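Local coordinates for fibronectin-binding protein BBK32 (Borrelia burgdorferi, PDB 6N1L) that inhibits the classical pathway of complement, apparently by binding the protease C1r, and also binds fibronectin, at residues 21-26 and 138-143; 28-33 and 124-129; 78-83 and 107-112. All coordinates share one frame; numbering follows the deposited sequence.

Contact 1 (21-26 and 138-143); sequences DSAIQT and DSLKEV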
ATOM      1  N   ASP A  21      -0.536  10.560  -5.304  1.00 37.47           N
ATOM      2  CA  ASP A  21       0.663  10.026  -5.948  1.00 39.87           C
ATOM      3  C   ASP A  21       1.573   9.349  -4.938  1.00 36.65           C
ATOM      4  O   ASP A  21       2.118   8.269  -5.203  1.00 36.50           O
ATOM      5  CB  ASP A  21       1.428  11.141  -6.663  1.00 44.69           C
ATOM      6  CG  ASP A  21       0.994  11.329  -8.108  1.00 54.81           C
ATOM      7  OD1 ASP A  21       0.134  10.556  -8.593  1.00 54.41           O
ATOM      8  OD2 ASP A  21       1.515  12.266  -8.759  1.00 60.71           O
ATOM      9  N   SER A  22       1.760   9.973  -3.772  1.00 36.68           N
ATOM     10  CA  SER A  22       2.575   9.366  -2.728  1.00 37.94           C
ATOM     11  C   SER A  22       1.953   8.075  -2.222  1.00 34.25           C
ATOM     12  O   SER A  22       2.669   7.133  -1.874  1.00 33.02           O
ATOM     13  CB  SER A  22       2.772  10.341  -1.574  1.00 39.55           C
ATOM     14  OG  SER A  22       3.358  11.551  -2.027  1.00 41.59           O
ATOM     15  N   ALA A  23       0.625   8.015  -2.145  1.00 32.81           N
ATOM     16  CA  ALA A  23      -0.019   6.780  -1.702  1.00 31.26           C
ATOM     17  C   ALA A  23       0.193   5.673  -2.721  1.00 32.54           C
ATOM     18  O   ALA A  23       0.431   4.510  -2.347  1.00 30.63           O
ATOM     19  CB  ALA A  23      -1.515   7.018  -1.468  1.00 29.46           C
ATOM     20  N   ILE A  24       0.137   6.018  -4.008  1.00 31.00           N
ATOM     21  CA  ILE A  24       0.364   5.047  -5.070  1.00 33.74           C
ATOM     22  C   ILE A  24       1.774   4.486  -4.959  1.00 32.30           C
ATOM     23  O   ILE A  24       1.987   3.266  -5.018  1.00 29.56           O
ATOM     24  CB  ILE A  24       0.119   5.685  -6.447  1.00 35.40           C
ATOM     25  CG1 ILE A  24      -1.371   5.977  -6.645  1.00 34.91           C
ATOM     26  CG2 ILE A  24       0.625   4.775  -7.573  1.00 35.83           C
ATOM     27  CD1 ILE A  24      -1.681   6.696  -7.958  1.00 36.46           C
ATOM     28  N   GLN A  25       2.750   5.380  -4.786  1.00 31.48           N
ATOM     29  CA  GLN A  25       4.139   4.959  -4.599  1.00 31.28           C
ATOM     30  C   GLN A  25       4.296   4.037  -3.396  1.00 30.59           C
ATOM     31  O   GLN A  25       5.084   3.082  -3.437  1.00 32.92           O
ATOM     32  CB  GLN A  25       5.040   6.191  -4.430  1.00 33.91           C
ATOM     33  CG  GLN A  25       5.089   7.119  -5.632  1.00 47.99           C
ATOM     34  CD  GLN A  25       5.796   6.510  -6.829  1.00 55.89           C
ATOM     35  OE1 GLN A  25       5.242   5.660  -7.534  1.00 55.16           O
ATOM     36  NE2 GLN A  25       7.033   6.941  -7.063  1.00 63.46           N
ATOM     37  N   THR A  26       3.601   4.342  -2.293  1.00 28.66           N
ATOM     38  CA  THR A  26       3.699   3.525  -1.092  1.00 27.86           C
ATOM     39  C   THR A  26       3.145   2.126  -1.331  1.00 30.88           C
ATOM     40  O   THR A  26       3.729   1.140  -0.870  1.00 28.23           O
ATOM     41  CB  THR A  26       2.979   4.202   0.071  1.00 30.44           C
ATOM     42  OG1 THR A  26       3.486   5.542   0.230  1.00 33.70           O
ATOM     43  CG2 THR A  26       3.164   3.429   1.359  1.00 29.35           C
ATOM     44  N   ASP A 138      -5.043   0.841  -8.389  1.00 32.67           N
ATOM     45  CA  ASP A 138      -5.789   1.132  -9.611  1.00 36.79           C
ATOM     46  C   ASP A 138      -6.871   2.175  -9.355  1.00 37.78           C
ATOM     47  O   ASP A 138      -7.035   3.117 -10.141  1.00 37.11           O
ATOM     48  CB  ASP A 138      -6.404  -0.151 -10.168  1.00 32.45           C
ATOM     49  CG  ASP A 138      -5.368  -1.064 -10.824  1.00 39.87           C
ATOM     50  OD1 ASP A 138      -4.221  -0.617 -11.039  1.00 41.27           O
ATOM     51  OD2 ASP A 138      -5.717  -2.226 -11.118  1.00 44.75           O
ATOM     52  N   SER A 139      -7.598   2.043  -8.242  1.00 36.79           N
ATOM     53  CA  SER A 139      -8.626   3.032  -7.912  1.00 39.50           C
ATOM     54  C   SER A 139      -8.017   4.408  -7.685  1.00 40.83           C
ATOM     55  O   SER A 139      -8.587   5.425  -8.101  1.00 35.83           O
ATOM     56  CB  SER A 139      -9.421   2.599  -6.675  1.00 37.30           C
ATOM     57  OG  SER A 139     -10.058   1.347  -6.855  1.00 45.11           O
ATOM     58  N   LEU A 140      -6.861   4.470  -7.017  1.00 32.71           N
ATOM     59  CA  LEU A 140      -6.184   5.749  -6.842  1.00 33.26           C
ATOM     60  C   LEU A 140      -5.755   6.348  -8.176  1.00 39.58           C
ATOM     61  O   LEU A 140      -5.752   7.574  -8.330  1.00 41.00           O
ATOM     62  CB  LEU A 140      -4.967   5.585  -5.925  1.00 30.68           C
ATOM     63  CG  LEU A 140      -5.298   5.242  -4.467  1.00 31.82           C
ATOM     64  CD1 LEU A 140      -4.018   4.895  -3.704  1.00 29.83           C
ATOM     65  CD2 LEU A 140      -6.034   6.398  -3.778  1.00 33.00           C
ATOM     66  N   LYS A 141      -5.386   5.504  -9.143  1.00 38.36           N
ATOM     67  CA  LYS A 141      -5.058   6.003 -10.474  1.00 41.35           C
ATOM     68  C   LYS A 141      -6.285   6.614 -11.146  1.00 43.97           C
ATOM     69  O   LYS A 141      -6.175   7.626 -11.849  1.00 46.10           O
ATOM     70  CB  LYS A 141      -4.474   4.874 -11.326  1.00 43.94           C
ATOM     71  CG  LYS A 141      -3.020   4.548 -10.995  1.00 47.33           C
ATOM     72  CD  LYS A 141      -2.599   3.206 -11.593  1.00 49.31           C
ATOM     73  CE  LYS A 141      -1.225   2.784 -11.108  1.00 51.31           C
ATOM     74  NZ  LYS A 141      -0.137   3.622 -11.689  1.00 55.83           N
ATOM     75  N   GLU A 142      -7.456   6.005 -10.944  1.00 42.54           N
ATOM     76  CA  GLU A 142      -8.703   6.605 -11.418  1.00 46.92           C
ATOM     77  C   GLU A 142      -8.933   7.973 -10.789  1.00 48.81           C
ATOM     78  O   GLU A 142      -9.334   8.923 -11.475  1.00 50.12           O
ATOM     79  CB  GLU A 142      -9.874   5.681 -11.112  1.00 44.59           C
ATOM     80  CG  GLU A 142     -10.118   4.645 -12.186  1.00 51.60           C
ATOM     81  CD  GLU A 142     -10.581   3.310 -11.635  1.00 57.99           C
ATOM     82  OE1 GLU A 142     -11.456   3.289 -10.737  1.00 58.88           O
ATOM     83  OE2 GLU A 142     -10.065   2.272 -12.110  1.00 62.13           O
ATOM     84  N   VAL A 143      -8.701   8.086  -9.476  1.00 44.18           N
ATOM     85  CA  VAL A 143      -8.868   9.363  -8.785  1.00 45.12           C
ATOM     86  C   VAL A 143      -8.027  10.438  -9.451  1.00 52.01           C
ATOM     87  O   VAL A 143      -8.495  11.559  -9.692  1.00 50.85           O
ATOM     88  CB  VAL A 143      -8.511   9.213  -7.293  1.00 37.47           C
ATOM     89  CG1 VAL A 143      -8.194  10.571  -6.678  1.00 38.96           C
ATOM     90  CG2 VAL A 143      -9.631   8.508  -6.541  1.00 38.22           C
TER
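Ile-24 and Leu-140 pack directly against each other where the long helices 9-44 and 122-147 run antiparallel in the helical bundle of this complement inhibitory domain. Over these segments the axes come within 9.7 Å, with an angle of 161° between their directions. The tight part is wholly apolar. Ile-24 CG1 rests 3.7 Å from Leu-140 CB, and the two side chains slide past each other in opposite directions. With Ile-24 CG1 anti to the carbonyl carbon (chi1 -69°) and the chain extended at chi2, CD1 is carried on past Leu-140 CB. One branch of the leucine, CD1, turns to the small neighbour and lies 4.0 Å from Ala-23 CB. Behind this pair helix 66-87 closes over Ala-23 with Leu-76 and Ile-80, while Leu-102 and Ile-105 of helix 93-117 lie against Leu-140, so that the leucine is buried.

The other flank is looser and open to solvent. There Asp-21 OD1 bonds to NE2 of Gln-144, a polar tie between the same two helices. Lys-141 crosses Ile-24 at about a right angle and touches it through the aliphatic chain alone: CG sits 4.0 Å from Ile-24 CD1, and beyond it the lysine runs extended until a bend at chi4 (-71°) turns NZ off the line of the chain.

Contact 2 (28-33 and 124-129); sequences TKIYNT and EAYKAI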
ATOM      1  N   THR A  28       3.127   0.592  -4.171  1.00 27.21           N
ATOM      2  CA  THR A  28       4.107  -0.110  -4.994  1.00 31.08           C
ATOM      3  C   THR A  28       5.266  -0.598  -4.135  1.00 29.08           C
ATOM      4  O   THR A  28       5.753  -1.722  -4.317  1.00 26.62           O
ATOM      5  CB  THR A  28       4.597   0.799  -6.126  1.00 32.45           C
ATOM      6  OG1 THR A  28       3.478   1.215  -6.930  1.00 33.63           O
ATOM      7  CG2 THR A  28       5.586   0.077  -7.018  1.00 35.80           C
ATOM      8  N   LYS A  29       5.677   0.210  -3.152  1.00 30.07           N
ATOM      9  CA  LYS A  29       6.736  -0.197  -2.229  1.00 32.18           C
ATOM     10  C   LYS A  29       6.337  -1.440  -1.438  1.00 30.89           C
ATOM     11  O   LYS A  29       7.141  -2.374  -1.280  1.00 28.68           O
ATOM     12  CB  LYS A  29       7.069   0.957  -1.285  1.00 33.58           C
ATOM     13  CG  LYS A  29       8.195   0.662  -0.305  1.00 35.85           C
ATOM     14  CD  LYS A  29       8.309   1.791   0.713  1.00 39.15           C
ATOM     15  CE  LYS A  29       9.438   1.537   1.702  1.00 49.49           C
ATOM     16  NZ  LYS A  29       9.476   2.586   2.764  1.00 54.20           N
ATOM     17  N   ILE A  30       5.090  -1.478  -0.947  1.00 27.83           N
ATOM     18  CA  ILE A  30       4.615  -2.639  -0.205  1.00 26.14           C
ATOM     19  C   ILE A  30       4.586  -3.868  -1.109  1.00 25.87           C
ATOM     20  O   ILE A  30       4.997  -4.960  -0.705  1.00 25.74           O
ATOM     21  CB  ILE A  30       3.228  -2.372   0.407  1.00 25.24           C
ATOM     22  CG1 ILE A  30       3.290  -1.279   1.479  1.00 27.18           C
ATOM     23  CG2 ILE A  30       2.690  -3.639   1.045  1.00 25.54           C
ATOM     24  CD1 ILE A  30       1.885  -0.702   1.866  1.00 29.01           C
ATOM     25  N   TYR A  31       4.072  -3.715  -2.337  1.00 25.38           N
ATOM     26  CA  TYR A  31       3.974  -4.868  -3.227  1.00 27.68           C
ATOM     27  C   TYR A  31       5.364  -5.375  -3.619  1.00 27.05           C
ATOM     28  O   TYR A  31       5.594  -6.588  -3.687  1.00 28.60           O
ATOM     29  CB  TYR A  31       3.147  -4.519  -4.471  1.00 27.30           C
ATOM     30  CG  TYR A  31       2.978  -5.692  -5.394  1.00 26.92           C
ATOM     31  CD1 TYR A  31       2.180  -6.768  -5.032  1.00 28.54           C
ATOM     32  CD2 TYR A  31       3.624  -5.734  -6.616  1.00 31.06           C
ATOM     33  CE1 TYR A  31       2.047  -7.866  -5.858  1.00 30.39           C
ATOM     34  CE2 TYR A  31       3.480  -6.816  -7.457  1.00 35.89           C
ATOM     35  CZ  TYR A  31       2.692  -7.878  -7.075  1.00 34.74           C
ATOM     36  OH  TYR A  31       2.562  -8.959  -7.924  1.00 36.73           O
ATOM     37  N   ASN A  32       6.295  -4.453  -3.866  1.00 25.80           N
ATOM     38  CA  ASN A  32       7.664  -4.867  -4.189  1.00 29.51           C
ATOM     39  C   ASN A  32       8.315  -5.597  -3.021  1.00 29.99           C
ATOM     40  O   ASN A  32       9.097  -6.535  -3.235  1.00 27.91           O
ATOM     41  CB  ASN A  32       8.503  -3.657  -4.594  1.00 31.15           C
ATOM     42  CG  ASN A  32       8.108  -3.086  -5.958  1.00 33.32           C
ATOM     43  OD1 ASN A  32       7.415  -3.726  -6.754  1.00 36.56           O
ATOM     44  ND2 ASN A  32       8.569  -1.884  -6.229  1.00 34.89           N
ATOM     45  N   THR A  33       7.997  -5.199  -1.788  1.00 26.17           N
ATOM     46  CA  THR A  33       8.507  -5.925  -0.623  1.00 29.65           C
ATOM     47  C   THR A  33       7.961  -7.349  -0.585  1.00 28.12           C
ATOM     48  O   THR A  33       8.704  -8.315  -0.370  1.00 27.14           O
ATOM     49  CB  THR A  33       8.151  -5.189   0.671  1.00 29.26           C
ATOM     50  OG1 THR A  33       8.628  -3.843   0.612  1.00 30.58           O
ATOM     51  CG2 THR A  33       8.829  -5.877   1.878  1.00 31.68           C
ATOM     52  N   GLU A 124       1.820 -14.605   5.725  1.00 41.58           N
ATOM     53  CA  GLU A 124       0.366 -14.676   5.684  1.00 44.57           C
ATOM     54  C   GLU A 124      -0.261 -13.291   5.765  1.00 38.07           C
ATOM     55  O   GLU A 124      -1.318 -13.059   5.170  1.00 40.14           O
ATOM     56  CB  GLU A 124      -0.152 -15.551   6.825  1.00 49.94           C
ATOM     57  CG  GLU A 124       0.228 -17.019   6.704  1.00 51.01           C
ATOM     58  CD  GLU A 124      -0.322 -17.645   5.442  1.00 54.44           C
ATOM     59  OE1 GLU A 124      -1.547 -17.531   5.214  1.00 56.08           O
ATOM     60  OE2 GLU A 124       0.469 -18.244   4.679  1.00 57.69           O
ATOM     61  N   ALA A 125       0.357 -12.378   6.514  1.00 38.75           N
ATOM     62  CA  ALA A 125      -0.154 -11.010   6.598  1.00 38.42           C
ATOM     63  C   ALA A 125      -0.100 -10.329   5.235  1.00 35.28           C
ATOM     64  O   ALA A 125      -1.088  -9.730   4.788  1.00 37.53           O
ATOM     65  CB  ALA A 125       0.638 -10.220   7.642  1.00 37.47           C
ATOM     66  N   TYR A 126       1.039 -10.436   4.547  1.00 33.56           N
ATOM     67  CA  TYR A 126       1.148  -9.928   3.181  1.00 35.44           C
ATOM     68  C   TYR A 126       0.103 -10.569   2.276  1.00 37.47           C
ATOM     69  O   TYR A 126      -0.616  -9.874   1.554  1.00 35.10           O
ATOM     70  CB  TYR A 126       2.561 -10.173   2.630  1.00 37.05           C
ATOM     71  CG  TYR A 126       3.579  -9.112   2.975  1.00 32.71           C
ATOM     72  CD1 TYR A 126       3.644  -7.909   2.270  1.00 32.55           C
ATOM     73  CD2 TYR A 126       4.488  -9.309   4.015  1.00 34.10           C
ATOM     74  CE1 TYR A 126       4.575  -6.943   2.579  1.00 32.85           C
ATOM     75  CE2 TYR A 126       5.429  -8.351   4.341  1.00 36.69           C
ATOM     76  CZ  TYR A 126       5.474  -7.162   3.626  1.00 31.01           C
ATOM     77  OH  TYR A 126       6.394  -6.211   3.952  1.00 30.96           O
ATOM     78  N   LYS A 127      -0.013 -11.905   2.319  1.00 34.95           N
ATOM     79  CA  LYS A 127      -0.990 -12.587   1.476  1.00 39.23           C
ATOM     80  C   LYS A 127      -2.409 -12.091   1.726  1.00 39.55           C
ATOM     81  O   LYS A 127      -3.224 -12.037   0.798  1.00 42.54           O
ATOM     82  CB  LYS A 127      -0.915 -14.103   1.698  1.00 41.60           C
ATOM     83  CG  LYS A 127      -0.031 -14.821   0.696  1.00 48.94           C
ATOM     84  CD  LYS A 127      -0.472 -16.272   0.534  1.00 56.19           C
ATOM     85  CE  LYS A 127      -0.167 -17.088   1.787  1.00 57.10           C
ATOM     86  NZ  LYS A 127      -1.063 -18.284   1.920  1.00 63.23           N
ATOM     87  N   ALA A 128      -2.721 -11.707   2.961  1.00 39.52           N
ATOM     88  CA  ALA A 128      -4.050 -11.195   3.254  1.00 40.67           C
ATOM     89  C   ALA A 128      -4.355  -9.862   2.568  1.00 40.22           C
ATOM     90  O   ALA A 128      -5.535  -9.530   2.413  1.00 37.35           O
ATOM     91  CB  ALA A 128      -4.222 -11.054   4.766  1.00 40.25           C
ATOM     92  N   ILE A 129      -3.352  -9.075   2.168  1.00 32.71           N
ATOM     93  CA  ILE A 129      -3.631  -7.720   1.708  1.00 28.49           C
ATOM     94  C   ILE A 129      -3.190  -7.437   0.282  1.00 27.03           C
ATOM     95  O   ILE A 129      -3.496  -6.365  -0.240  1.00 28.21           O
ATOM     96  CB  ILE A 129      -3.053  -6.652   2.669  1.00 30.99           C
ATOM     97  CG1 ILE A 129      -1.544  -6.810   2.894  1.00 32.81           C
ATOM     98  CG2 ILE A 129      -3.787  -6.719   4.012  1.00 35.22           C
ATOM     99  CD1 ILE A 129      -0.676  -6.148   1.853  1.00 31.43           C
TER
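Tyr-126 and Ile-129 are the two side chains through which 124-129 touches Ile-30 and Thr-33 of helix 9-44. The segment begins with Glu-124, whose backbone N bonds to Asn-121 OD1 and whose carboxylate forms a salt bridge with a later residue of the segment.

Tyr-126 makes most of the contact. Its ring lies obliquely to both partners and reaches across to the far helix. The hydroxyl is packed tightly against a methyl group, with OH 3.2 Å from Thr-33 CG2. Thr-33 presents that methyl because its chi1 of -55° sets CG2 anti to the backbone N, leaving OG1 to bond back to Lys-29 O at 2.8 Å. Further down the ring, Tyr-126 CE1 lies 3.9 Å from Ile-30 O and 4.1 Å from Ile-30 CG2. Tyr-34, Phe-37 and Leu-69 also pack against this tyrosine, burying it in the interior of the helical bundle, where helices 9-44 and 122-147 have diverged to an angle of 131° and an axis distance of 11.1 Å. A large aromatic spans that gap.

Lys-127 points to the other side of its helix, and NZ meets Glu-124 OE2 at 3.2 Å, in a salt bridge whose hydrogen bonds are weak. Ile-129 N then bonds to Tyr-126 O. In the isoleucine a chi1 of 56° sets CG1 beside both the backbone N and the carbonyl carbon, and CD1 then lies 4.3 Å from Ile-30 CG2. Phe-73 of helix 66-87 packs against both isoleucines.

Contact 3 (78-83 and 107-112); sequences NYIQVS and AEIKTL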
ATOM      1  N   ASN A  78      -1.859   7.649   6.205  1.00 34.09           N
ATOM      2  CA  ASN A  78      -1.673   9.083   6.414  1.00 37.76           C
ATOM      3  C   ASN A  78      -1.795   9.863   5.109  1.00 36.20           C
ATOM      4  O   ASN A  78      -2.430  10.924   5.078  1.00 37.41           O
ATOM      5  CB  ASN A  78      -0.322   9.348   7.080  1.00 38.63           C
ATOM      6  CG  ASN A  78      -0.299   8.919   8.535  1.00 39.01           C
ATOM      7  OD1 ASN A  78      -1.342   8.681   9.138  1.00 44.97           O
ATOM      8  ND2 ASN A  78       0.906   8.836   9.116  1.00 47.65           N
ATOM      9  N   TYR A  79      -1.200   9.360   4.021  1.00 33.24           N
ATOM     10  CA  TYR A  79      -1.324  10.052   2.742  1.00 34.22           C
ATOM     11  C   TYR A  79      -2.788  10.147   2.317  1.00 32.10           C
ATOM     12  O   TYR A  79      -3.234  11.197   1.831  1.00 33.49           O
ATOM     13  CB  TYR A  79      -0.503   9.343   1.664  1.00 32.58           C
ATOM     14  CG  TYR A  79       0.981   9.678   1.668  1.00 35.12           C
ATOM     15  CD1 TYR A  79       1.419  10.997   1.786  1.00 36.46           C
ATOM     16  CD2 TYR A  79       1.942   8.677   1.555  1.00 34.29           C
ATOM     17  CE1 TYR A  79       2.776  11.305   1.787  1.00 40.02           C
ATOM     18  CE2 TYR A  79       3.293   8.973   1.557  1.00 36.63           C
ATOM     19  CZ  TYR A  79       3.706  10.287   1.671  1.00 38.78           C
ATOM     20  OH  TYR A  79       5.050  10.575   1.670  1.00 43.33           O
ATOM     21  N   ILE A  80      -3.556   9.071   2.498  1.00 28.88           N
ATOM     22  CA  ILE A  80      -4.964   9.101   2.096  1.00 31.42           C
ATOM     23  C   ILE A  80      -5.777   9.988   3.035  1.00 31.23           C
ATOM     24  O   ILE A  80      -6.709  10.681   2.605  1.00 32.04           O
ATOM     25  CB  ILE A  80      -5.539   7.671   2.027  1.00 28.87           C
ATOM     26  CG1 ILE A  80      -4.837   6.879   0.920  1.00 30.00           C
ATOM     27  CG2 ILE A  80      -7.061   7.683   1.783  1.00 29.54           C
ATOM     28  CD1 ILE A  80      -4.879   7.555  -0.422  1.00 32.53           C
ATOM     29  N   GLN A  81      -5.441   9.991   4.328  1.00 30.82           N
ATOM     30  CA  GLN A  81      -6.208  10.804   5.268  1.00 37.19           C
ATOM     31  C   GLN A  81      -6.011  12.288   4.996  1.00 34.99           C
ATOM     32  O   GLN A  81      -6.970  13.070   5.092  1.00 34.86           O
ATOM     33  CB  GLN A  81      -5.837  10.456   6.708  1.00 37.74           C
ATOM     34  CG  GLN A  81      -6.346   9.093   7.131  1.00 39.81           C
ATOM     35  CD  GLN A  81      -6.103   8.801   8.595  1.00 41.87           C
ATOM     36  OE1 GLN A  81      -5.073   9.180   9.147  1.00 41.12           O
ATOM     37  NE2 GLN A  81      -7.050   8.115   9.227  1.00 50.00           N
ATOM     38  N   VAL A  82      -4.791  12.688   4.614  1.00 34.82           N
ATOM     39  CA  VAL A  82      -4.557  14.063   4.169  1.00 38.68           C
ATOM     40  C   VAL A  82      -5.326  14.345   2.881  1.00 39.14           C
ATOM     41  O   VAL A  82      -5.883  15.441   2.698  1.00 35.13           O
ATOM     42  CB  VAL A  82      -3.051  14.319   3.983  1.00 39.37           C
ATOM     43  CG1 VAL A  82      -2.803  15.692   3.335  1.00 40.74           C
ATOM     44  CG2 VAL A  82      -2.329  14.206   5.310  1.00 38.97           C
ATOM     45  N   SER A  83      -5.348  13.374   1.963  1.00 32.96           N
ATOM     46  CA  SER A  83      -6.096  13.537   0.719  1.00 32.33           C
ATOM     47  C   SER A  83      -7.566  13.798   1.008  1.00 32.20           C
ATOM     48  O   SER A  83      -8.173  14.696   0.408  1.00 34.17           O
ATOM     49  CB  SER A  83      -5.954  12.289  -0.155  1.00 32.86           C
ATOM     50  OG  SER A  83      -4.682  12.267  -0.785  1.00 41.94           O
ATOM     51  N   ALA A 107     -11.382   3.926   4.383  1.00 30.74           N
ATOM     52  CA  ALA A 107     -12.008   2.892   5.203  1.00 34.05           C
ATOM     53  C   ALA A 107     -11.417   1.513   4.909  1.00 36.47           C
ATOM     54  O   ALA A 107     -11.175   0.720   5.830  1.00 36.45           O
ATOM     55  CB  ALA A 107     -13.522   2.898   4.981  1.00 38.62           C
ATOM     56  N   GLU A 108     -11.155   1.218   3.632  1.00 34.04           N
ATOM     57  CA  GLU A 108     -10.548  -0.064   3.274  1.00 34.70           C
ATOM     58  C   GLU A 108      -9.160  -0.210   3.883  1.00 34.63           C
ATOM     59  O   GLU A 108      -8.796  -1.294   4.359  1.00 34.03           O
ATOM     60  CB  GLU A 108     -10.484  -0.216   1.749  1.00 36.20           C
ATOM     61  CG  GLU A 108      -9.715  -1.469   1.232  1.00 39.22           C
ATOM     62  CD  GLU A 108     -10.444  -2.793   1.445  1.00 53.56           C
ATOM     63  OE1 GLU A 108     -11.644  -2.760   1.793  1.00 52.13           O
ATOM     64  OE2 GLU A 108      -9.818  -3.871   1.253  1.00 45.20           O
ATOM     65  N   ILE A 109      -8.365   0.868   3.882  1.00 29.92           N
ATOM     66  CA  ILE A 109      -7.019   0.792   4.464  1.00 29.45           C
ATOM     67  C   ILE A 109      -7.105   0.421   5.938  1.00 33.04           C
ATOM     68  O   ILE A 109      -6.313  -0.390   6.442  1.00 33.77           O
ATOM     69  CB  ILE A 109      -6.257   2.120   4.255  1.00 29.22           C
ATOM     70  CG1 ILE A 109      -5.989   2.341   2.776  1.00 28.49           C
ATOM     71  CG2 ILE A 109      -4.909   2.105   4.988  1.00 31.90           C
ATOM     72  CD1 ILE A 109      -5.408   3.684   2.451  1.00 30.59           C
ATOM     73  N   LYS A 110      -8.091   0.980   6.645  1.00 34.00           N
ATOM     74  CA  LYS A 110      -8.243   0.645   8.054  1.00 34.21           C
ATOM     75  C   LYS A 110      -8.588  -0.827   8.230  1.00 34.48           C
ATOM     76  O   LYS A 110      -8.094  -1.478   9.160  1.00 40.15           O
ATOM     77  CB  LYS A 110      -9.299   1.544   8.694  1.00 36.01           C
ATOM     78  CG  LYS A 110      -8.795   2.975   8.901  1.00 40.35           C
ATOM     79  CD  LYS A 110      -9.876   3.860   9.504  1.00 41.75           C
ATOM     80  CE  LYS A 110      -9.490   5.325   9.386  1.00 50.51           C
ATOM     81  NZ  LYS A 110     -10.693   6.207   9.318  1.00 55.44           N
ATOM     82  N   THR A 111      -9.400  -1.378   7.325  1.00 34.49           N
ATOM     83  CA  THR A 111      -9.736  -2.800   7.382  1.00 34.95           C
ATOM     84  C   THR A 111      -8.505  -3.670   7.154  1.00 35.55           C
ATOM     85  O   THR A 111      -8.322  -4.697   7.821  1.00 38.84           O
ATOM     86  CB  THR A 111     -10.815  -3.122   6.350  1.00 35.61           C
ATOM     87  OG1 THR A 111     -12.004  -2.393   6.668  1.00 41.11           O
ATOM     88  CG2 THR A 111     -11.145  -4.608   6.353  1.00 37.11           C
ATOM     89  N   LEU A 112      -7.643  -3.267   6.220  1.00 34.83           N
ATOM     90  CA  LEU A 112      -6.413  -4.017   5.967  1.00 33.09           C
ATOM     91  C   LEU A 112      -5.459  -3.951   7.151  1.00 38.49           C
ATOM     92  O   LEU A 112      -4.789  -4.941   7.470  1.00 35.83           O
ATOM     93  CB  LEU A 112      -5.735  -3.482   4.703  1.00 30.70           C
ATOM     94  CG  LEU A 112      -6.553  -3.574   3.411  1.00 33.82           C
ATOM     95  CD1 LEU A 112      -5.727  -3.041   2.233  1.00 31.28           C
ATOM     96  CD2 LEU A 112      -6.996  -5.010   3.149  1.00 37.33           C
TER
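OE2 of Glu-106 is gripped by both side chains at the polar end of this contact: Gln-81 donates a hydrogen bond from NE2, and Lys-110 forms a salt bridge through NZ. The glutamine and the lysine therefore converge on one carboxylate oxygen without bonding to each other. Where they meet, Gln-81 NE2 stands 3.7 Å from Lys-110 CE, and the side chains cross at about a right angle. Both chains are extended beyond CG, which lets each reach toward the other helix even though the bond from CA points neither at that helix nor away from it. The shared acceptor probably steadies the amide, and the lysine's charge should be partly offset by the carboxylate.

Inside this polar edge lies the apolar half of the contact. Ile-109 crosses Ile-80 obliquely and sets its CD1 against Ile-80 CG1 at 3.6 Å and CB at 4.0 Å. A chi2 of 173° stretches Ile-109 to its full reach. Ile-80 is folded instead: its chi2 of -54° swings CD1 aside, so that the flank of the side chain, CB and CG1, receives the incoming methyl. The backbones stay well apart, with 8.9 Å between Ile-80 CA and Ile-109 CA, and side chains alone close the distance.

The contact joins consecutive helices, 66-87 and 93-117, which turn back on each other as a helical hairpin. Helix 122-147 packs against it, touching Ile-80 with Leu-140 and Ile-109 with Met-136, while Tyr-79 and Ser-83 lean on Asn-19 of helix 9-44.

In the fold
Contacts 1 and 2 join the same pair, helix 9-44 and helix 122-147, with centres about 16 Å apart: near-antiparallel aliphatic packing at the first, a wider crossing bridged by an aromatic ring at the second. Contact 2 is the buried one; contacts 1 and 3 each run from the core to a lysine at the surface. Contact 3 ties the other two long helices, 66-87 and 93-117, and differs in having a shared carboxylate at its rim. It touches both of the others, which merely adjoin in sequence. Ile-80 CD1 lies 3.6 Å from Ala-23 CB and 3.7 Å from Leu-140 CD2, while Leu-112 CD2 reaches Ile-129 CG2 at 3.7 Å.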